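Local coordinates for protein glucuronoarabinoxylan endo-1,4-beta-xylanase (PDB 4FMV) that cleaves internal beta-1,4 linkages of xylan as a family 30 glycoside hydrolase, the chain being the piece of a longer protein that holds its (beta/alpha)8 barrel, at residues Q156-F161 with K183-P188; R172-E177 with W229-Y234; P188-N191 with A195-N198; P217-K222 with N258-I263. One frame throughout, in Å; residues are numbered along the deposited sequence.

Contact 1. Residues Q156-F161 with K183-P188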
loop_
_atom_site.group_PDB
_atom_site.type_symbol
_atom_site.label_atom_id
_atom_site.label_comp_id
_atom_site.label_asym_id
_atom_site.label_seq_id
_atom_site.Cartn_x
_atom_site.Cartn_y
_atom_site.Cartn_z
ATOM N N GLN A 156 7.097 16.106 -16.938
ATOM C CA GLN A 156 6.619 16.245 -18.321
ATOM C C GLN A 156 6.782 14.929 -19.079
ATOM O O GLN A 156 5.913 14.539 -19.849
ATOM C CB GLN A 156 7.337 17.400 -19.064
ATOM C CG GLN A 156 6.887 17.569 -20.517
ATOM C CD GLN A 156 5.463 18.067 -20.631
ATOM O OE1 GLN A 156 5.061 19.000 -19.924
ATOM N NE2 GLN A 156 4.684 17.446 -21.507
ATOM N N GLU A 157 7.896 14.241 -18.864
ATOM C CA GLU A 157 8.097 12.944 -19.509
ATOM C C GLU A 157 7.004 11.950 -19.126
ATOM O O GLU A 157 6.447 11.274 -19.990
ATOM C CB GLU A 157 9.482 12.391 -19.170
ATOM C CG GLU A 157 10.528 12.933 -20.134
ATOM C CD GLU A 157 11.923 12.949 -19.566
ATOM O OE1 GLU A 157 12.099 12.521 -18.398
ATOM O OE2 GLU A 157 12.836 13.422 -20.279
ATOM N N MET A 158 6.732 11.852 -17.827
ATOM C CA MET A 158 5.649 11.015 -17.307
ATOM C C MET A 158 4.305 11.404 -17.933
ATOM O O MET A 158 3.530 10.527 -18.328
ATOM C CB MET A 158 5.569 11.141 -15.787
ATOM C CG MET A 158 4.374 10.407 -15.149
ATOM S SD MET A 158 4.460 8.611 -15.252
ATOM C CE MET A 158 6.075 8.286 -14.548
ATOM N N LEU A 159 4.034 12.709 -18.026
ATOM C CA LEU A 159 2.820 13.199 -18.695
ATOM C C LEU A 159 2.742 12.709 -20.144
ATOM O O LEU A 159 1.704 12.201 -20.578
ATOM C CB LEU A 159 2.719 14.744 -18.655
ATOM C CG LEU A 159 1.532 15.368 -19.419
ATOM C CD1 LEU A 159 0.192 14.827 -18.937
ATOM C CD2 LEU A 159 1.539 16.897 -19.382
ATOM N N ASN A 160 3.840 12.845 -20.885
ATOM C CA ASN A 160 3.843 12.455 -22.297
ATOM C C ASN A 160 3.455 10.972 -22.473
ATOM O O ASN A 160 2.649 10.620 -23.339
ATOM C CB ASN A 160 5.211 12.708 -22.924
ATOM C CG ASN A 160 5.529 14.176 -23.061
ATOM O OD1 ASN A 160 4.632 15.022 -23.042
ATOM N ND2 ASN A 160 6.816 14.491 -23.219
ATOM N N PHE A 161 4.029 10.113 -21.634
ATOM C CA PHE A 161 3.740 8.687 -21.697
ATOM C C PHE A 161 2.284 8.408 -21.319
ATOM O O PHE A 161 1.568 7.625 -21.985
ATOM C CB PHE A 161 4.678 7.911 -20.766
ATOM C CG PHE A 161 4.549 6.425 -20.904
ATOM C CD1 PHE A 161 5.298 5.740 -21.835
ATOM C CD2 PHE A 161 3.648 5.725 -20.130
ATOM C CE1 PHE A 161 5.160 4.370 -21.978
ATOM C CE2 PHE A 161 3.513 4.376 -20.265
ATOM C CZ PHE A 161 4.269 3.700 -21.199
ATOM N N LYS A 183 3.755 16.417 -5.259
ATOM C CA LYS A 183 2.597 16.665 -6.093
ATOM C C LYS A 183 2.998 17.150 -7.470
ATOM O O LYS A 183 2.203 17.076 -8.387
ATOM C CB LYS A 183 1.629 17.674 -5.437
ATOM C CG LYS A 183 1.239 17.298 -3.994
ATOM C CD LYS A 183 0.837 15.818 -3.841
ATOM C CE LYS A 183 0.395 15.486 -2.388
ATOM N NZ LYS A 183 1.543 15.533 -1.405
ATOM N N ASN A 184 4.214 17.659 -7.625
ATOM C CA ASN A 184 4.599 18.156 -8.939
ATOM C C ASN A 184 4.724 16.993 -9.933
ATOM O O ASN A 184 4.609 17.167 -11.148
ATOM C CB ASN A 184 5.865 19.038 -8.881
ATOM C CG ASN A 184 7.125 18.256 -8.518
ATOM O OD1 ASN A 184 7.068 17.144 -7.980
ATOM N ND2 ASN A 184 8.275 18.853 -8.789
ATOM N N MET A 185 4.939 15.795 -9.401
ATOM C CA MET A 185 5.079 14.624 -10.233
ATOM C C MET A 185 3.708 14.160 -10.776
ATOM O O MET A 185 3.634 13.638 -11.900
ATOM C CB MET A 185 5.779 13.512 -9.433
ATOM C CG MET A 185 6.371 12.370 -10.262
ATOM S SD MET A 185 7.712 12.876 -11.374
ATOM C CE MET A 185 7.139 12.054 -12.841
ATOM N N SER A 186 2.656 14.239 -9.949
ATOM C CA SER A 186 1.303 13.839 -10.376
ATOM C C SER A 186 0.347 14.917 -10.901
ATOM O O SER A 186 -0.628 14.599 -11.613
ATOM C CB SER A 186 0.600 13.156 -9.209
ATOM O OG SER A 186 0.824 13.852 -7.987
ATOM N N ASP A 187 0.651 16.180 -10.622
ATOM C CA ASP A 187 -0.264 17.257 -10.975
ATOM C C ASP A 187 -0.507 17.281 -12.481
ATOM O O ASP A 187 -1.621 17.523 -12.911
ATOM C CB ASP A 187 0.251 18.636 -10.510
ATOM C CG ASP A 187 -0.038 18.917 -9.028
ATOM O OD1 ASP A 187 -0.691 18.091 -8.350
ATOM O OD2 ASP A 187 0.397 19.977 -8.534
ATOM N N PRO A 188 0.544 17.065 -13.292
ATOM C CA PRO A 188 0.240 17.197 -14.724
ATOM C C PRO A 188 -0.744 16.129 -15.220
ATOM O O PRO A 188 -1.551 16.405 -16.114
ATOM C CB PRO A 188 1.618 17.048 -15.386
ATOM C CG PRO A 188 2.567 17.601 -14.363
ATOM C CD PRO A 188 1.994 17.098 -13.030
#

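Contact 2. Residues R172-E177 with W229-Y234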
loop_
_atom_site.group_PDB
_atom_site.type_symbol
_atom_site.label_atom_id
_atom_site.label_comp_id
_atom_site.label_asym_id
_atom_site.label_seq_id
_atom_site.Cartn_x
_atom_site.Cartn_y
_atom_site.Cartn_z
ATOM N N ARG A 172 -4.947 -1.974 -15.602
ATOM C CA ARG A 172 -5.030 -0.659 -14.954
ATOM C C ARG A 172 -3.615 -0.067 -14.903
ATOM O O ARG A 172 -2.630 -0.796 -14.732
ATOM C CB ARG A 172 -5.593 -0.743 -13.532
ATOM C CG ARG A 172 -7.080 -1.187 -13.407
ATOM C CD ARG A 172 -7.494 -1.118 -11.920
ATOM N NE ARG A 172 -8.833 -1.642 -11.649
ATOM C CZ ARG A 172 -9.119 -2.938 -11.646
ATOM N NH1 ARG A 172 -8.155 -3.817 -11.921
ATOM N NH2 ARG A 172 -10.354 -3.353 -11.379
ATOM N N VAL A 173 -3.519 1.248 -15.047
ATOM C CA VAL A 173 -2.234 1.932 -15.009
ATOM C C VAL A 173 -2.040 2.684 -13.689
ATOM O O VAL A 173 -2.916 3.442 -13.250
ATOM C CB VAL A 173 -2.097 2.922 -16.190
ATOM C CG1 VAL A 173 -0.845 3.808 -16.026
ATOM C CG2 VAL A 173 -2.071 2.164 -17.521
ATOM N N MET A 174 -0.885 2.474 -13.065
ATOM C CA MET A 174 -0.531 3.178 -11.853
ATOM C C MET A 174 0.553 4.195 -12.173
ATOM O O MET A 174 1.480 3.901 -12.911
ATOM C CB MET A 174 0.007 2.186 -10.815
ATOM C CG MET A 174 0.683 2.837 -9.614
ATOM S SD MET A 174 1.287 1.589 -8.414
ATOM C CE MET A 174 -0.257 0.963 -7.732
ATOM N N ALA A 175 0.445 5.387 -11.603
ATOM C CA ALA A 175 1.538 6.340 -11.682
ATOM C C ALA A 175 1.376 7.398 -10.609
ATOM O O ALA A 175 0.272 7.557 -10.082
ATOM C CB ALA A 175 1.473 7.018 -13.042
ATOM N N PRO A 176 2.381 8.267 -10.453
ATOM C CA PRO A 176 3.833 8.251 -10.722
ATOM C C PRO A 176 4.734 7.493 -9.738
ATOM O O PRO A 176 5.913 7.387 -10.035
ATOM C CB PRO A 176 4.183 9.741 -10.831
ATOM C CG PRO A 176 3.298 10.360 -9.846
ATOM C CD PRO A 176 1.979 9.586 -9.921
ATOM N N GLU A 177 4.235 7.135 -8.548
ATOM C CA GLU A 177 5.068 6.580 -7.476
ATOM C C GLU A 177 6.254 7.480 -7.105
ATOM O O GLU A 177 7.396 7.026 -7.038
ATOM C CB GLU A 177 5.562 5.170 -7.808
ATOM C CG GLU A 177 4.442 4.098 -7.920
ATOM C CD GLU A 177 4.992 2.711 -7.674
ATOM O OE1 GLU A 177 5.180 2.389 -6.487
ATOM O OE2 GLU A 177 5.270 1.963 -8.655
ATOM N N TRP A 229 -3.103 5.033 -3.629
ATOM C CA TRP A 229 -2.457 4.050 -2.770
ATOM C C TRP A 229 -1.081 4.544 -2.366
ATOM O O TRP A 229 -0.355 5.093 -3.190
ATOM C CB TRP A 229 -2.213 2.728 -3.496
ATOM C CG TRP A 229 -3.373 2.020 -4.083
ATOM C CD1 TRP A 229 -4.688 2.402 -4.087
ATOM C CD2 TRP A 229 -3.307 0.780 -4.784
ATOM N NE1 TRP A 229 -5.445 1.461 -4.765
ATOM C CE2 TRP A 229 -4.614 0.454 -5.191
ATOM C CE3 TRP A 229 -2.256 -0.097 -5.105
ATOM C CZ2 TRP A 229 -4.902 -0.709 -5.917
ATOM C CZ3 TRP A 229 -2.543 -1.242 -5.822
ATOM C CH2 TRP A 229 -3.850 -1.545 -6.210
ATOM N N MET A 230 -0.698 4.277 -1.124
ATOM C CA MET A 230 0.685 4.472 -0.731
ATOM C C MET A 230 1.333 3.113 -1.021
ATOM O O MET A 230 1.023 2.113 -0.369
ATOM C CB MET A 230 0.724 4.742 0.765
ATOM C CG MET A 230 1.982 5.400 1.266
ATOM S SD MET A 230 3.473 4.448 0.991
ATOM C CE MET A 230 3.153 2.956 1.964
ATOM N N THR A 231 2.180 3.074 -2.046
ATOM C CA THR A 231 2.706 1.805 -2.564
ATOM C C THR A 231 4.065 1.304 -2.066
ATOM O O THR A 231 4.472 0.193 -2.413
ATOM C CB THR A 231 2.753 1.859 -4.110
ATOM O OG1 THR A 231 3.628 2.918 -4.526
ATOM C CG2 THR A 231 1.373 2.104 -4.666
ATOM N N GLU A 232 4.832 2.137 -1.378
ATOM C CA GLU A 232 6.050 1.648 -0.722
ATOM C C GLU A 232 6.436 2.460 0.501
ATOM O O GLU A 232 6.560 3.691 0.417
ATOM C CB GLU A 232 7.206 1.660 -1.718
ATOM C CG GLU A 232 8.435 0.837 -1.275
ATOM C CD GLU A 232 9.664 1.243 -2.034
ATOM O OE1 GLU A 232 9.635 1.187 -3.275
ATOM O OE2 GLU A 232 10.648 1.652 -1.402
ATOM N N LYS A 233 6.691 1.786 1.618
ATOM C CA LYS A 233 7.352 2.407 2.761
ATOM C C LYS A 233 7.985 1.278 3.574
ATOM O O LYS A 233 7.416 0.184 3.681
ATOM C CB LYS A 233 6.340 3.222 3.590
ATOM C CG LYS A 233 6.935 3.975 4.809
ATOM C CD LYS A 233 8.067 4.934 4.401
ATOM C CE LYS A 233 8.584 5.758 5.607
ATOM N NZ LYS A 233 7.609 6.798 6.069
ATOM N N TYR A 234 9.124 1.529 4.195
ATOM C CA TYR A 234 9.600 0.595 5.210
ATOM C C TYR A 234 9.971 1.361 6.467
ATOM O O TYR A 234 10.096 2.605 6.450
ATOM C CB TYR A 234 10.788 -0.243 4.698
ATOM C CG TYR A 234 12.050 0.569 4.560
ATOM C CD1 TYR A 234 12.916 0.721 5.645
ATOM C CD2 TYR A 234 12.365 1.216 3.371
ATOM C CE1 TYR A 234 14.074 1.489 5.554
ATOM C CE2 TYR A 234 13.544 1.969 3.266
ATOM C CZ TYR A 234 14.380 2.100 4.361
ATOM O OH TYR A 234 15.538 2.851 4.279
#

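Contact 3. Residues P188-N191 with A195-N198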
loop_
_atom_site.group_PDB
_atom_site.type_symbol
_atom_site.label_atom_id
_atom_site.label_comp_id
_atom_site.label_asym_id
_atom_site.label_seq_id
_atom_site.Cartn_x
_atom_site.Cartn_y
_atom_site.Cartn_z
ATOM N N PRO A 188 0.544 17.065 -13.292
ATOM C CA PRO A 188 0.240 17.197 -14.724
ATOM C C PRO A 188 -0.744 16.129 -15.220
ATOM O O PRO A 188 -1.551 16.405 -16.114
ATOM C CB PRO A 188 1.618 17.048 -15.386
ATOM C CG PRO A 188 2.567 17.601 -14.363
ATOM C CD PRO A 188 1.994 17.098 -13.030
ATOM N N ILE A 189 -0.673 14.930 -14.647
ATOM C CA ILE A 189 -1.596 13.848 -14.991
ATOM C C ILE A 189 -3.026 14.248 -14.617
ATOM O O ILE A 189 -3.957 14.138 -15.429
ATOM C CB ILE A 189 -1.209 12.537 -14.251
ATOM C CG1 ILE A 189 0.162 12.046 -14.723
ATOM C CG2 ILE A 189 -2.264 11.449 -14.448
ATOM C CD1 ILE A 189 0.784 11.054 -13.789
ATOM N N LEU A 190 -3.204 14.722 -13.384
ATOM C CA LEU A 190 -4.543 15.079 -12.911
ATOM C C LEU A 190 -5.146 16.253 -13.697
ATOM O O LEU A 190 -6.366 16.311 -13.888
ATOM C CB LEU A 190 -4.528 15.367 -11.393
ATOM C CG LEU A 190 -3.990 14.207 -10.539
ATOM C CD1 LEU A 190 -3.956 14.558 -9.041
ATOM C CD2 LEU A 190 -4.830 12.962 -10.777
ATOM N N ASN A 191 -4.302 17.170 -14.171
ATOM C CA ASN A 191 -4.802 18.354 -14.895
ATOM C C ASN A 191 -4.982 18.132 -16.389
ATOM O O ASN A 191 -5.372 19.049 -17.127
ATOM C CB ASN A 191 -3.870 19.550 -14.702
ATOM C CG ASN A 191 -3.891 20.076 -13.298
ATOM O OD1 ASN A 191 -4.951 20.130 -12.656
ATOM N ND2 ASN A 191 -2.714 20.461 -12.796
ATOM N N ALA A 195 -4.535 12.161 -19.921
ATOM C CA ALA A 195 -3.684 11.482 -18.943
ATOM C C ALA A 195 -4.511 10.932 -17.778
ATOM O O ALA A 195 -4.323 9.791 -17.347
ATOM C CB ALA A 195 -2.613 12.430 -18.431
ATOM N N LEU A 196 -5.423 11.752 -17.265
ATOM C CA LEU A 196 -6.266 11.348 -16.152
ATOM C C LEU A 196 -7.084 10.100 -16.516
ATOM O O LEU A 196 -7.232 9.189 -15.702
ATOM C CB LEU A 196 -7.182 12.501 -15.740
ATOM C CG LEU A 196 -8.175 12.248 -14.593
ATOM C CD1 LEU A 196 -7.479 11.759 -13.317
ATOM C CD2 LEU A 196 -8.983 13.516 -14.332
ATOM N N ASP A 197 -7.603 10.068 -17.741
ATOM C CA ASP A 197 -8.355 8.921 -18.252
ATOM C C ASP A 197 -7.500 7.667 -18.262
ATOM O O ASP A 197 -7.995 6.546 -18.033
ATOM C CB ASP A 197 -8.838 9.179 -19.677
ATOM C CG ASP A 197 -10.240 9.724 -19.722
ATOM O OD1 ASP A 197 -10.953 9.589 -18.707
ATOM O OD2 ASP A 197 -10.632 10.285 -20.768
ATOM N N ASN A 198 -6.220 7.855 -18.571
ATOM C CA ASN A 198 -5.296 6.736 -18.684
ATOM C C ASN A 198 -4.691 6.298 -17.347
ATOM O O ASN A 198 -3.975 5.309 -17.302
ATOM C CB ASN A 198 -4.199 7.034 -19.719
ATOM C CG ASN A 198 -4.733 7.045 -21.131
ATOM O OD1 ASN A 198 -5.816 6.507 -21.398
ATOM N ND2 ASN A 198 -3.989 7.667 -22.048
#

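Contact 4. Residues P217-K222 with N258-I263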
loop_
_atom_site.group_PDB
_atom_site.type_symbol
_atom_site.label_atom_id
_atom_site.label_comp_id
_atom_site.label_asym_id
_atom_site.label_seq_id
_atom_site.Cartn_x
_atom_site.Cartn_y
_atom_site.Cartn_z
ATOM N N PRO A 217 -5.678 17.614 -2.183
ATOM C CA PRO A 217 -6.938 18.192 -2.676
ATOM C C PRO A 217 -7.178 18.015 -4.179
ATOM O O PRO A 217 -8.304 17.707 -4.589
ATOM C CB PRO A 217 -6.784 19.677 -2.350
ATOM C CG PRO A 217 -5.935 19.673 -1.113
ATOM C CD PRO A 217 -4.952 18.547 -1.302
ATOM N N LEU A 218 -6.165 18.228 -5.008
ATOM C CA LEU A 218 -6.403 18.122 -6.451
ATOM C C LEU A 218 -6.836 16.700 -6.841
ATOM O O LEU A 218 -7.762 16.507 -7.634
ATOM C CB LEU A 218 -5.162 18.521 -7.246
ATOM C CG LEU A 218 -5.366 18.481 -8.756
ATOM C CD1 LEU A 218 -6.541 19.370 -9.162
ATOM C CD2 LEU A 218 -4.098 18.907 -9.487
ATOM N N TYR A 219 -6.185 15.698 -6.269
ATOM C CA TYR A 219 -6.611 14.327 -6.535
ATOM C C TYR A 219 -8.054 14.120 -6.102
ATOM O O TYR A 219 -8.848 13.546 -6.848
ATOM C CB TYR A 219 -5.727 13.287 -5.836
ATOM C CG TYR A 219 -6.391 11.922 -5.854
ATOM C CD1 TYR A 219 -6.319 11.111 -6.986
ATOM C CD2 TYR A 219 -7.115 11.462 -4.758
ATOM C CE1 TYR A 219 -6.938 9.873 -7.020
ATOM C CE2 TYR A 219 -7.742 10.214 -4.775
ATOM C CZ TYR A 219 -7.652 9.440 -5.912
ATOM O OH TYR A 219 -8.272 8.224 -5.956
ATOM N N GLN A 220 -8.402 14.568 -4.893
ATOM C CA GLN A 220 -9.780 14.404 -4.418
ATOM C C GLN A 220 -10.782 15.004 -5.391
ATOM O O GLN A 220 -11.820 14.414 -5.668
ATOM C CB GLN A 220 -9.981 15.006 -3.015
ATOM C CG GLN A 220 -9.222 14.246 -1.931
ATOM C CD GLN A 220 -9.596 12.763 -1.880
ATOM O OE1 GLN A 220 -10.748 12.379 -2.151
ATOM N NE2 GLN A 220 -8.633 11.930 -1.520
ATOM N N GLN A 221 -10.482 16.176 -5.926
ATOM C CA GLN A 221 -11.435 16.792 -6.835
ATOM C C GLN A 221 -11.485 16.031 -8.170
ATOM O O GLN A 221 -12.496 16.042 -8.861
ATOM C CB GLN A 221 -11.139 18.284 -6.998
ATOM C CG GLN A 221 -10.308 18.657 -8.198
ATOM C CD GLN A 221 -10.386 20.157 -8.494
ATOM O OE1 GLN A 221 -11.012 20.913 -7.743
ATOM N NE2 GLN A 221 -9.755 20.590 -9.588
ATOM N N LYS A 222 -10.378 15.370 -8.507
ATOM C CA LYS A 222 -10.213 14.557 -9.722
ATOM C C LYS A 222 -10.427 13.043 -9.527
ATOM O O LYS A 222 -10.068 12.256 -10.399
ATOM C CB LYS A 222 -8.855 14.816 -10.417
ATOM C CG LYS A 222 -8.511 16.289 -10.726
ATOM C CD LYS A 222 -9.354 16.902 -11.826
ATOM C CE LYS A 222 -8.732 18.219 -12.302
ATOM N NZ LYS A 222 -9.530 18.938 -13.364
ATOM N N ASN A 258 -6.796 9.711 3.320
ATOM C CA ASN A 258 -7.972 9.071 2.705
ATOM C C ASN A 258 -7.584 8.025 1.658
ATOM O O ASN A 258 -8.301 7.768 0.690
ATOM C CB ASN A 258 -8.952 10.093 2.120
ATOM C CG ASN A 258 -9.709 10.848 3.196
ATOM O OD1 ASN A 258 -10.724 10.377 3.710
ATOM N ND2 ASN A 258 -9.208 12.019 3.554
ATOM N N MET A 259 -6.455 7.383 1.884
ATOM C CA MET A 259 -5.935 6.462 0.888
ATOM C C MET A 259 -6.681 5.150 0.882
ATOM O O MET A 259 -7.245 4.738 1.907
ATOM C CB MET A 259 -4.439 6.275 1.092
ATOM C CG MET A 259 -3.745 7.629 0.923
ATOM S SD MET A 259 -2.002 7.479 0.675
ATOM C CE MET A 259 -1.639 9.161 0.143
ATOM N N ASN A 260 -6.723 4.518 -0.292
ATOM C CA ASN A 260 -7.416 3.247 -0.446
ATOM C C ASN A 260 -6.571 2.054 -0.012
ATOM O O ASN A 260 -7.098 0.987 0.279
ATOM C CB ASN A 260 -7.895 3.086 -1.898
ATOM C CG ASN A 260 -8.745 4.263 -2.364
ATOM O OD1 ASN A 260 -8.267 5.132 -3.077
ATOM N ND2 ASN A 260 -10.004 4.303 -1.940
ATOM N N ALA A 261 -5.249 2.229 0.025
ATOM C CA ALA A 261 -4.352 1.122 0.343
ATOM C C ALA A 261 -3.035 1.621 0.947
ATOM O O ALA A 261 -2.611 2.741 0.667
ATOM C CB ALA A 261 -4.062 0.315 -0.918
ATOM N N TYR A 262 -2.393 0.786 1.760
ATOM C CA TYR A 262 -1.056 1.084 2.280
ATOM C C TYR A 262 -0.220 -0.179 2.083
ATOM O O TYR A 262 -0.525 -1.236 2.654
ATOM C CB TYR A 262 -1.114 1.499 3.757
ATOM C CG TYR A 262 0.233 1.910 4.370
ATOM C CD1 TYR A 262 1.188 0.955 4.714
ATOM C CD2 TYR A 262 0.523 3.243 4.627
ATOM C CE1 TYR A 262 2.389 1.312 5.297
ATOM C CE2 TYR A 262 1.746 3.620 5.197
ATOM C CZ TYR A 262 2.674 2.642 5.518
ATOM O OH TYR A 262 3.880 3.004 6.091
ATOM N N ILE A 263 0.826 -0.085 1.265
ATOM C CA ILE A 263 1.622 -1.262 0.922
ATOM C C ILE A 263 3.061 -1.089 1.385
ATOM O O ILE A 263 3.746 -0.158 0.976
ATOM C CB ILE A 263 1.607 -1.548 -0.605
ATOM C CG1 ILE A 263 0.190 -1.855 -1.099
ATOM C CG2 ILE A 263 2.557 -2.701 -0.965
ATOM C CD1 ILE A 263 -0.454 -0.720 -1.909
HETATM O O HOH W 1 -9.513 7.479 -3.507
HETATM O O HOH W 2 -9.430 8.928 -1.486
#

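Contact 1. Residues Q156-F161 with K183-P188
Met158 of helix 155-164 and Met185 of helix 183-190 meet at about a right angle, the end of one against the root of the other. The terminal methyl of Met185, CE, lies 3.5 Å from Met158 CB, closer than carbons usually pack, and 4.0 Å from Met158 CG. Both chains start with CG on the far side of the bond from the backbone N and then bend at the next two torsions. In Met185 (chi1 -163°) this brings the methyl over, although its CB is not aimed at the other helix. Next to Met158, Leu159 meets Pro188, three residues on from Met185, at a slant. Its two branches divide the work: CD2 lies 4.0 Å from Pro188 CB, while CD1 reaches the backbone at Pro188 O, 3.7 Å away. The contact is thus wholly apolar between side chains. Gln156 NE2 bonds Asn160 OD1 at 2.9 Å along the helix's own flank, arriving 36° above the carbonyl plane; Glu157 OE2 turns elsewhere, to the hydroxyl of Tyr111. Beneath the methionines lies strand 172-178: Met158 rests on Ala175, and Met185 on Pro176. The two helices precede and follow that strand in the chain and pack side by side against it, as adjacent helices do in the outer layer of a (beta/alpha)8 barrel.

Contact 2. Residues R172-E177 with W229-Y234
The six-membered ring of the Trp229 indole is approached obliquely by Met174, whose CE lies 3.5 Å from Trp229 CE3 with CZ3 almost as near; the two side chains cross at about a right angle. At the indole's polar end, Trp229 NE1 bonds Glu227. The other flat group is the Glu177 carboxylate, met at OE1 by the hydroxyl of Thr231. Thr231 OG1 donates to Glu177 OE1 over 2.6 Å, coming from the anti side and 30° out of the carboxylate plane. Thr231 sets OG1 between its backbone N and carbonyl carbon (chi1 61°), which turns the hydroxyl to the glutamate and lets CG2 meet Met174 tip to tip, CE to CG2 being 3.7 Å. One threonine therefore serves both halves of the contact, the polar and the apolar. Glu177 OE1 is also bonded by Arg47 and His205, and OE2 by Ser86 and Ser139, so residues of four other barrel strands hold the buried carboxylate at both oxygens. Arg47 makes a second salt bridge to Glu232. The axes of strands 172-177 and 229-232 pass 9.0 Å apart at 64°, since strand 201-205 stands between them in the sheet. Side chains of non-adjacent strands meeting inside the ring of strands are typical of a (beta/alpha)8 barrel core, and the polar cluster round Glu177 lies toward the C-terminal strand ends, where such barrels carry their active site.

Contact 3. Residues P188-N191 with A195-N198
Ile189 O, near the end of helix 183-190, is closely surrounded by the first turn of helix 193-198. Leu196 N comes within 3.3 Å of Ile189 O, but at too poor an angle for a hydrogen bond; Leu196 CB stands 3.6 Å and Ala195 CB 3.7 Å from the same oxygen. The sound bond at this turn belongs to Ala195 N, which donates to OD2 of Asp192, three residues earlier, just ahead of helix 193-198. These two short helices, joined by a tight turn, form the helical connection between strands 172-178 and 201-205 of the (beta/alpha)8 barrel, so the chain turns a corner within the outer layer. On one flank the branch methyl of Ile189, CG2, lies 4.1 Å from Ala195 CB, while the longer arm of the side chain, with CG1 opposite the carbonyl carbon (chi1 -64°), leads away to Met158 and Met162 of helix 155-164. Toward the other flank Leu190 and Leu196 pass each other at a slant. Their methyls Leu190 CD2 and Leu196 CD1 come to 3.9 Å, and Leu196 CD2 is as far from Leu190 O. Leu190 also packs on Leu218 and Tyr219 of helix 217-221, and Asn198 ND2 bonds the backbone at Met162.

Contact 4. Residues P217-K222 with N258-I263
Gln220 and Asn258 touch directly but lightly: the amide nitrogen Gln220 NE2 lies 4.1 Å from Asn258 CB, the side chains cross at about a right angle, and their amide planes are turned 61° apart. A bend at chi2 (-57°) brings the end of Gln220 nearer than its CB direction would suggest. Tyr219 comes no closer, its OH being 4.2 Å from Asn260 OD1, so water carries the polar part of the contact. The first water lies 2.8 Å from Tyr219 OH and donates to Asn260 OD1 at 2.7 Å. The second accepts from Gln220 NE2 at 3.1 Å and gives a hydrogen to the backbone oxygen Asn258 O, 2.7 Å away. Both waters lie in the plane of the Tyr219 ring at its edge, as does Gln220 NE2, so the two bridges run beside the phenol instead of over it. The asparagines have firmer polar partners outside the pair. Asn260 OD1 also takes a hydrogen bond from Leu228 N and its ND2 bonds Glu15 O, which fixes the amide at both ends; Asn258 OD1 bonds Arg300. Asn258 itself has positive phi where the chain leaves helix 240-255. The contact thus links helix 217-221, whose Tyr219 packs on both Leu190 of helix 183-190 and Leu228 of strand 227-232, with the turn leading into strand 261-266, the partner of strand 227-232 in the barrel wall.

Contact 2 occupies the barrel interior, its centre about 7 Å from that of the chain, whereas contacts 1 and 3 lie about 21 Å out in the helical layer. Those two share Pro188 and helix 183-190, and are apolar between side chains; contact 2 combines a hydrophobic half with a carboxylate network, and contact 4, partly open to solvent, works through water. Strand 172-178 ties inside to outside: Met174 and Glu177 serve contact 2, while Ala175 and Pro176, between them, face the helices of contact 1. Contacts 2 and 4 meet through the paired strands 227-232 and 261-266, and Leu190 joins contact 3 to Tyr219 of contact 4.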